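Local structure of aeromonas extracellular serine protease (Aeromonas sobria, 3WQB) at residues A[232-246]-A[501-513]. The protein cleaves peptide bonds after paired basic residues as a secreted, calcium-binding serine protease of the furin type, and is a probable virulence factor acting on host plasma proteins. The protein carries 1 engineered substitution. Numbering follows the deposited sequence.
Sequences RTGNGPKLPFENSNL and SILLSPFNSLVGQ
One face of the F241 ring carries S509 CB almost centrally, a CH-pi contact with CB 3.7 Å from the ring centroid, while F507 O lies at the ring edge. The chi1 of F241, -165°, turns the ring away from its own backbone N and lays its face against S509 CB. The F507 ring has P506 CB over one face and meets P237 CG and L239 CD1 obliquely; L239 CD1 also touches P506 CG. The R232 guanidinium meets two successive carbonyls near its edge, both somewhat tilted from its plane: NE donates to F507 O (2.8 Å) from above the carbonyl plane, and NH2 to N508 O (2.9 Å). NH1 of R232 forms a salt bridge with E576. Two asparagine amides hold residues 503-505. N243 ND2 donates to S505 OG at 3.0 Å, with OG in the amide plane, while OD1 takes the N-H of N245 in an Asx turn. N245 ND2 reaches a lone pair of L503 O at 3.0 Å. L246 CD2 touches both L504 CD1 and L510 CD1, and its CD1 lies against S509 OG, which bonds to V182 O. N508 faces back into its own loop: ND2 binds S505 O and OD1 receives L510 N, a second Asx turn. Three waters also bridge the segments: one joins L239 O to F507 O, a second P240 O, S505 OG and P506 O, a third N243 ND2 and I502 O. This buried seam joins the subtilisin domain to the P-domain, the two-domain architecture of the furin subfamily, with F507 near the P-domain calcium ligands A555 and D488.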
ATOM      1  N   ARG A 232     -11.897 -16.926  -3.197  1.00 14.18           N
ATOM      2  CA  ARG A 232     -13.011 -17.649  -2.598  1.00 14.36           C
ATOM      3  C   ARG A 232     -13.968 -18.088  -3.680  1.00 14.99           C
ATOM      4  O   ARG A 232     -14.215 -17.366  -4.643  1.00 14.73           O
ATOM      5  CB  ARG A 232     -13.747 -16.788  -1.568  1.00 13.95           C
ATOM      6  CG  ARG A 232     -12.864 -16.409  -0.393  1.00 14.15           C
ATOM      7  CD  ARG A 232     -13.654 -15.884   0.795  1.00 12.42           C
ATOM      8  NE  ARG A 232     -12.797 -15.780   1.979  1.00 11.71           N
ATOM      9  CZ  ARG A 232     -12.451 -16.820   2.736  1.00 11.39           C
ATOM     10  NH1 ARG A 232     -12.914 -18.036   2.452  1.00 12.95           N
ATOM     11  NH2 ARG A 232     -11.664 -16.659   3.787  1.00 12.81           N
ATOM     12  N   THR A 233     -14.488 -19.296  -3.523  1.00 16.21           N
ATOM     13  CA  THR A 233     -15.581 -19.758  -4.359  1.00 18.27           C
ATOM     14  C   THR A 233     -16.827 -19.760  -3.487  1.00 19.03           C
ATOM     15  O   THR A 233     -16.731 -19.730  -2.262  1.00 20.37           O
ATOM     16  CB  THR A 233     -15.289 -21.143  -4.973  1.00 18.46           C
ATOM     17  OG1 THR A 233     -16.386 -21.535  -5.812  1.00 21.23           O
ATOM     18  CG2 THR A 233     -15.066 -22.196  -3.904  1.00 18.92           C
ATOM     19  N   GLY A 234     -17.992 -19.743  -4.115  1.00 19.79           N
ATOM     20  CA  GLY A 234     -19.232 -19.771  -3.368  1.00 20.33           C
ATOM     21  C   GLY A 234     -19.918 -18.428  -3.348  1.00 21.00           C
ATOM     22  O   GLY A 234     -19.565 -17.518  -4.105  1.00 21.34           O
ATOM     23  N   ASN A 235     -20.903 -18.313  -2.466  1.00 21.30           N
ATOM     24  CA  ASN A 235     -21.750 -17.133  -2.403  1.00 21.71           C
ATOM     25  C   ASN A 235     -21.672 -16.410  -1.064  1.00 21.31           C
ATOM     26  O   ASN A 235     -22.695 -16.066  -0.464  1.00 22.12           O
ATOM     27  CB  ASN A 235     -23.195 -17.501  -2.743  1.00 22.10           C
ATOM     28  CG  ASN A 235     -23.377 -17.886  -4.205  1.00 23.01           C
ATOM     29  OD1 ASN A 235     -22.609 -17.461  -5.085  1.00 24.03           O
ATOM     30  ND2 ASN A 235     -24.393 -18.704  -4.476  1.00 22.07           N
ATOM     31  N   GLY A 236     -20.447 -16.159  -0.614  1.00 20.25           N
ATOM     32  CA  GLY A 236     -20.218 -15.435   0.627  1.00 18.76           C
ATOM     33  C   GLY A 236     -20.492 -13.951   0.485  1.00 17.29           C
ATOM     34  O   GLY A 236     -20.652 -13.435  -0.621  1.00 16.77           O
ATOM     35  N   PRO A 237     -20.528 -13.238   1.619  1.00 16.33           N
ATOM     36  CA  PRO A 237     -20.731 -11.794   1.612  1.00 16.06           C
ATOM     37  C   PRO A 237     -19.624 -11.083   0.845  1.00 15.08           C
ATOM     38  O   PRO A 237     -18.490 -11.576   0.785  1.00 15.14           O
ATOM     39  CB  PRO A 237     -20.678 -11.424   3.093  1.00 16.20           C
ATOM     40  CG  PRO A 237     -20.981 -12.676   3.816  1.00 17.39           C
ATOM     41  CD  PRO A 237     -20.432 -13.777   2.985  1.00 16.54           C
ATOM     42  N   LYS A 238     -19.956  -9.930   0.276  1.00 14.67           N
ATOM     43  CA  LYS A 238     -19.027  -9.192  -0.581  1.00 14.54           C
ATOM     44  C   LYS A 238     -18.027  -8.364   0.240  1.00 13.63           C
ATOM     45  O   LYS A 238     -17.967  -7.135   0.154  1.00 13.87           O
ATOM     46  CB  LYS A 238     -19.794  -8.334  -1.587  1.00 14.71           C
ATOM     47  CG  LYS A 238     -20.632  -9.163  -2.559  1.00 17.48           C
ATOM     48  CD  LYS A 238     -21.515  -8.283  -3.431  1.00 20.19           C
ATOM     49  CE  LYS A 238     -22.346  -9.111  -4.409  1.00 23.49           C
ATOM     50  NZ  LYS A 238     -21.529  -9.683  -5.507  1.00 26.76           N
ATOM     51  N   LEU A 239     -17.241  -9.074   1.040  1.00 12.85           N
ATOM     52  CA  LEU A 239     -16.140  -8.503   1.809  1.00 12.45           C
ATOM     53  C   LEU A 239     -14.842  -8.715   1.049  1.00 12.13           C
ATOM     54  O   LEU A 239     -14.697  -9.711   0.346  1.00 12.70           O
ATOM     55  CB  LEU A 239     -16.055  -9.208   3.161  1.00 12.43           C
ATOM     56  CG  LEU A 239     -17.251  -8.963   4.089  1.00 13.52           C
ATOM     57  CD1 LEU A 239     -17.174  -9.828   5.322  1.00 13.83           C
ATOM     58  CD2 LEU A 239     -17.333  -7.501   4.488  1.00 13.75           C
ATOM     59  N   PRO A 240     -13.879  -7.792   1.196  1.00 11.47           N
ATOM     60  CA  PRO A 240     -12.625  -7.977   0.470  1.00 11.38           C
ATOM     61  C   PRO A 240     -11.904  -9.247   0.905  1.00 11.56           C
ATOM     62  O   PRO A 240     -11.888  -9.592   2.091  1.00 12.40           O
ATOM     63  CB  PRO A 240     -11.810  -6.742   0.881  1.00 11.09           C
ATOM     64  CG  PRO A 240     -12.368  -6.369   2.225  1.00 11.71           C
ATOM     65  CD  PRO A 240     -13.842  -6.603   2.068  1.00 12.16           C
ATOM     66  N   PHE A 241     -11.298  -9.939  -0.049  1.00 11.07           N
ATOM     67  CA  PHE A 241     -10.445 -11.057   0.304  1.00 11.34           C
ATOM     68  C   PHE A 241      -9.186 -10.491   0.977  1.00 11.28           C
ATOM     69  O   PHE A 241      -8.779 -10.939   2.051  1.00 11.91           O
ATOM     70  CB  PHE A 241     -10.140 -11.882  -0.952  1.00 11.50           C
ATOM     71  CG  PHE A 241      -9.569 -13.260  -0.683  1.00 11.18           C
ATOM     72  CD1 PHE A 241     -10.013 -14.043   0.385  1.00 11.55           C
ATOM     73  CD2 PHE A 241      -8.607 -13.792  -1.538  1.00 11.50           C
ATOM     74  CE1 PHE A 241      -9.492 -15.327   0.593  1.00 11.30           C
ATOM     75  CE2 PHE A 241      -8.084 -15.070  -1.334  1.00 12.86           C
ATOM     76  CZ  PHE A 241      -8.535 -15.840  -0.269  1.00 11.60           C
ATOM     77  N   GLU A 242      -8.581  -9.491   0.348  1.00 11.47           N
ATOM     78  CA  GLU A 242      -7.473  -8.763   0.950  1.00 11.66           C
ATOM     79  C   GLU A 242      -7.945  -7.468   1.591  1.00 11.76           C
ATOM     80  O   GLU A 242      -8.245  -6.491   0.909  1.00 12.46           O
ATOM     81  CB  GLU A 242      -6.418  -8.477  -0.107  1.00 11.72           C
ATOM     82  CG  GLU A 242      -5.179  -7.797   0.404  1.00 12.53           C
ATOM     83  CD  GLU A 242      -4.108  -7.805  -0.630  1.00 13.33           C
ATOM     84  OE1 GLU A 242      -3.316  -8.772  -0.635  1.00 14.85           O
ATOM     85  OE2 GLU A 242      -4.079  -6.871  -1.458  1.00 14.66           O
ATOM     86  N   ASN A 243      -8.039  -7.482   2.913  1.00 11.02           N
ATOM     87  CA  ASN A 243      -8.152  -6.253   3.657  1.00 10.76           C
ATOM     88  C   ASN A 243      -6.783  -5.587   3.620  1.00 10.51           C
ATOM     89  O   ASN A 243      -5.761  -6.263   3.751  1.00 10.94           O
ATOM     90  CB  ASN A 243      -8.582  -6.564   5.084  1.00 11.00           C
ATOM     91  CG  ASN A 243      -8.843  -5.328   5.893  1.00  9.89           C
ATOM     92  OD1 ASN A 243      -7.914  -4.598   6.240  1.00 11.74           O
ATOM     93  ND2 ASN A 243     -10.104  -5.089   6.224  1.00 10.59           N
ATOM     94  N   SER A 244      -6.757  -4.272   3.402  1.00 10.14           N
ATOM     95  CA  SER A 244      -5.502  -3.526   3.283  1.00 10.12           C
ATOM     96  C   SER A 244      -4.641  -3.425   4.552  1.00  9.97           C
ATOM     97  O   SER A 244      -3.498  -2.953   4.490  1.00 10.59           O
ATOM     98  CB  SER A 244      -5.784  -2.142   2.695  1.00 10.22           C
ATOM     99  OG  SER A 244      -6.755  -1.443   3.446  1.00 10.23           O
ATOM    100  N   ASN A 245      -5.185  -3.856   5.690  1.00  9.99           N
ATOM    101  CA  ASN A 245      -4.395  -3.979   6.921  1.00 10.27           C
ATOM    102  C   ASN A 245      -3.589  -5.285   7.006  1.00 10.53           C
ATOM    103  O   ASN A 245      -2.801  -5.461   7.933  1.00 11.11           O
ATOM    104  CB  ASN A 245      -5.282  -3.834   8.170  1.00 10.36           C
ATOM    105  CG  ASN A 245      -5.327  -2.410   8.718  1.00 10.02           C
ATOM    106  OD1 ASN A 245      -4.333  -1.697   8.703  1.00 10.66           O
ATOM    107  ND2 ASN A 245      -6.478  -2.015   9.257  1.00 12.09           N
ATOM    108  N   LEU A 246      -3.772  -6.210   6.058  1.00 10.14           N
ATOM    109  CA  LEU A 246      -3.029  -7.475   6.140  1.00 10.99           C
ATOM    110  C   LEU A 246      -1.531  -7.330   5.878  1.00 11.30           C
ATOM    111  O   LEU A 246      -0.725  -7.993   6.526  1.00 12.48           O
ATOM    112  CB  LEU A 246      -3.620  -8.554   5.236  1.00 11.15           C
ATOM    113  CG  LEU A 246      -5.021  -9.050   5.573  1.00 11.92           C
ATOM    114  CD1 LEU A 246      -5.480 -10.064   4.528  1.00 14.32           C
ATOM    115  CD2 LEU A 246      -5.084  -9.634   6.983  1.00 15.42           C
ATOM    116  N   SER A 501     -14.648   1.532  14.142  1.00 10.64           N
ATOM    117  CA  SER A 501     -13.861   1.287  12.935  1.00 11.13           C
ATOM    118  C   SER A 501     -13.513  -0.187  12.856  1.00 10.52           C
ATOM    119  O   SER A 501     -12.896  -0.733  13.784  1.00 10.90           O
ATOM    120  CB  SER A 501     -12.573   2.102  12.987  1.00 10.40           C
ATOM    121  OG  SER A 501     -11.772   1.889  11.834  1.00 11.02           O
ATOM    122  N   ILE A 502     -13.910  -0.839  11.763  1.00 10.36           N
ATOM    123  CA  ILE A 502     -13.551  -2.233  11.550  1.00 10.31           C
ATOM    124  C   ILE A 502     -12.101  -2.300  11.063  1.00 10.13           C
ATOM    125  O   ILE A 502     -11.776  -1.852   9.963  1.00 10.13           O
ATOM    126  CB  ILE A 502     -14.532  -2.927  10.585  1.00 10.83           C
ATOM    127  CG1 ILE A 502     -15.916  -3.010  11.245  1.00 11.69           C
ATOM    128  CG2 ILE A 502     -14.009  -4.301  10.168  1.00 11.39           C
ATOM    129  CD1 ILE A 502     -17.057  -3.357  10.302  1.00 13.31           C
ATOM    130  N   LEU A 503     -11.233  -2.831  11.917  1.00 10.03           N
ATOM    131  CA  LEU A 503      -9.793  -2.925  11.628  1.00 10.05           C
ATOM    132  C   LEU A 503      -9.486  -4.115  10.739  1.00 10.29           C
ATOM    133  O   LEU A 503      -8.627  -4.044   9.859  1.00 10.92           O
ATOM    134  CB  LEU A 503      -8.982  -3.063  12.915  1.00 10.27           C
ATOM    135  CG  LEU A 503      -9.161  -1.970  13.959  1.00 10.97           C
ATOM    136  CD1 LEU A 503      -8.293  -2.284  15.156  1.00 12.16           C
ATOM    137  CD2 LEU A 503      -8.821  -0.605  13.383  1.00 14.88           C
ATOM    138  N   LEU A 504     -10.197  -5.208  10.964  1.00 10.15           N
ATOM    139  CA  LEU A 504     -10.069  -6.380  10.121  1.00 10.37           C
ATOM    140  C   LEU A 504     -11.446  -6.971   9.875  1.00 10.34           C
ATOM    141  O   LEU A 504     -12.139  -7.392  10.798  1.00 10.81           O
ATOM    142  CB  LEU A 504      -9.116  -7.413  10.735  1.00 10.70           C
ATOM    143  CG  LEU A 504      -8.793  -8.649   9.879  1.00 11.73           C
ATOM    144  CD1 LEU A 504      -8.166  -8.257   8.525  1.00 14.78           C
ATOM    145  CD2 LEU A 504      -7.900  -9.620  10.652  1.00 13.79           C
ATOM    146  N   SER A 505     -11.840  -6.941   8.612  1.00 10.76           N
ATOM    147  CA  SER A 505     -13.077  -7.534   8.165  1.00 10.40           C
ATOM    148  C   SER A 505     -12.884  -9.046   8.029  1.00 10.64           C
ATOM    149  O   SER A 505     -11.790  -9.509   7.707  1.00 10.87           O
ATOM    150  CB  SER A 505     -13.489  -6.893   6.839  1.00 10.51           C
ATOM    151  OG  SER A 505     -12.424  -6.906   5.896  1.00 10.83           O
ATOM    152  N   PRO A 506     -13.943  -9.828   8.289  1.00 10.92           N
ATOM    153  CA  PRO A 506     -13.808 -11.284   8.233  1.00 11.29           C
ATOM    154  C   PRO A 506     -13.778 -11.825   6.800  1.00 11.27           C
ATOM    155  O   PRO A 506     -14.061 -11.093   5.839  1.00 11.25           O
ATOM    156  CB  PRO A 506     -15.050 -11.779   8.987  1.00 11.76           C
ATOM    157  CG  PRO A 506     -16.059 -10.693   8.788  1.00 11.08           C
ATOM    158  CD  PRO A 506     -15.279  -9.405   8.755  1.00 11.13           C
ATOM    159  N   PHE A 507     -13.425 -13.100   6.666  1.00 11.46           N
ATOM    160  CA  PHE A 507     -13.424 -13.806   5.371  1.00 11.40           C
ATOM    161  C   PHE A 507     -12.345 -13.245   4.458  1.00 11.14           C
ATOM    162  O   PHE A 507     -12.434 -13.279   3.231  1.00 11.25           O
ATOM    163  CB  PHE A 507     -14.813 -13.823   4.704  1.00 11.68           C
ATOM    164  CG  PHE A 507     -15.930 -14.184   5.652  1.00 12.39           C
ATOM    165  CD1 PHE A 507     -15.742 -15.138   6.657  1.00 13.50           C
ATOM    166  CD2 PHE A 507     -17.170 -13.567   5.544  1.00 14.02           C
ATOM    167  CE1 PHE A 507     -16.774 -15.454   7.541  1.00 14.22           C
ATOM    168  CE2 PHE A 507     -18.204 -13.880   6.425  1.00 15.00           C
ATOM    169  CZ  PHE A 507     -18.007 -14.827   7.418  1.00 14.26           C
ATOM    170  N   ASN A 508     -11.308 -12.733   5.105  1.00 11.08           N
ATOM    171  CA  ASN A 508     -10.107 -12.280   4.430  1.00 10.57           C
ATOM    172  C   ASN A 508      -9.216 -13.448   4.014  1.00 10.90           C
ATOM    173  O   ASN A 508      -9.607 -14.619   4.140  1.00 11.22           O
ATOM    174  CB  ASN A 508      -9.357 -11.336   5.354  1.00 10.93           C
ATOM    175  CG  ASN A 508      -9.070 -11.976   6.684  1.00 10.74           C
ATOM    176  OD1 ASN A 508      -8.278 -12.916   6.771  1.00 11.53           O
ATOM    177  ND2 ASN A 508      -9.741 -11.491   7.733  1.00 11.42           N
ATOM    178  N   SER A 509      -8.042 -13.123   3.489  1.00 11.14           N
ATOM    179  CA  SER A 509      -7.156 -14.111   2.887  1.00 11.47           C
ATOM    180  C   SER A 509      -6.227 -14.842   3.856  1.00 11.32           C
ATOM    181  O   SER A 509      -5.331 -15.559   3.411  1.00 11.91           O
ATOM    182  CB  SER A 509      -6.345 -13.469   1.754  1.00 11.32           C
ATOM    183  OG  SER A 509      -5.370 -12.580   2.272  1.00 12.71           O
ATOM    184  N   LEU A 510      -6.432 -14.676   5.164  1.00 11.24           N
ATOM    185  CA  LEU A 510      -5.617 -15.402   6.150  1.00 11.66           C
ATOM    186  C   LEU A 510      -6.013 -16.872   6.266  1.00 12.28           C
ATOM    187  O   LEU A 510      -6.307 -17.371   7.354  1.00 12.90           O
ATOM    188  CB  LEU A 510      -5.648 -14.713   7.522  1.00 11.41           C
ATOM    189  CG  LEU A 510      -5.070 -13.300   7.566  1.00 11.62           C
ATOM    190  CD1 LEU A 510      -5.244 -12.707   8.952  1.00 12.82           C
ATOM    191  CD2 LEU A 510      -3.601 -13.307   7.152  1.00 11.99           C
ATOM    192  N   VAL A 511      -5.965 -17.562   5.133  1.00 12.74           N
ATOM    193  CA  VAL A 511      -6.387 -18.964   5.032  1.00 13.21           C
ATOM    194  C   VAL A 511      -5.221 -19.953   5.201  1.00 13.90           C
ATOM    195  O   VAL A 511      -5.377 -21.157   4.963  1.00 14.87           O
ATOM    196  CB  VAL A 511      -7.113 -19.217   3.685  1.00 13.18           C
ATOM    197  CG1 VAL A 511      -8.379 -18.362   3.575  1.00 13.57           C
ATOM    198  CG2 VAL A 511      -6.165 -18.964   2.495  1.00 14.12           C
ATOM    199  N   GLY A 512      -4.065 -19.438   5.621  1.00 14.48           N
ATOM    200  CA  GLY A 512      -2.843 -20.224   5.729  1.00 14.89           C
ATOM    201  C   GLY A 512      -2.899 -21.395   6.686  1.00 14.81           C
ATOM    202  O   GLY A 512      -2.149 -22.359   6.517  1.00 14.83           O
ATOM    203  N   GLN A 513      -3.773 -21.333   7.688  1.00 15.54           N
ATOM    204  CA  GLN A 513      -3.909 -22.462   8.610  1.00 15.99           C
ATOM    205  C   GLN A 513      -4.489 -23.675   7.891  1.00 16.61           C
ATOM    206  O   GLN A 513      -4.019 -24.799   8.089  1.00 17.26           O
ATOM    207  CB  GLN A 513      -4.764 -22.093   9.812  1.00 15.80           C
ATOM    208  CG  GLN A 513      -4.160 -21.002  10.671  1.00 15.73           C
ATOM    209  CD  GLN A 513      -5.188 -20.366  11.596  1.00 14.89           C
ATOM    210  OE1 GLN A 513      -6.237 -19.893  11.154  1.00 15.11           O
ATOM    211  NE2 GLN A 513      -4.890 -20.361  12.882  1.00 16.36           N
TER
HETATM  212  O   HOH W   1     -14.279 -12.292   1.372  1.00 14.38           O
HETATM  213  O   HOH W   2     -12.560  -9.139   4.579  1.00 16.68           O
HETATM  214  O   HOH W   3     -10.170  -2.682   7.885  1.00 11.55           O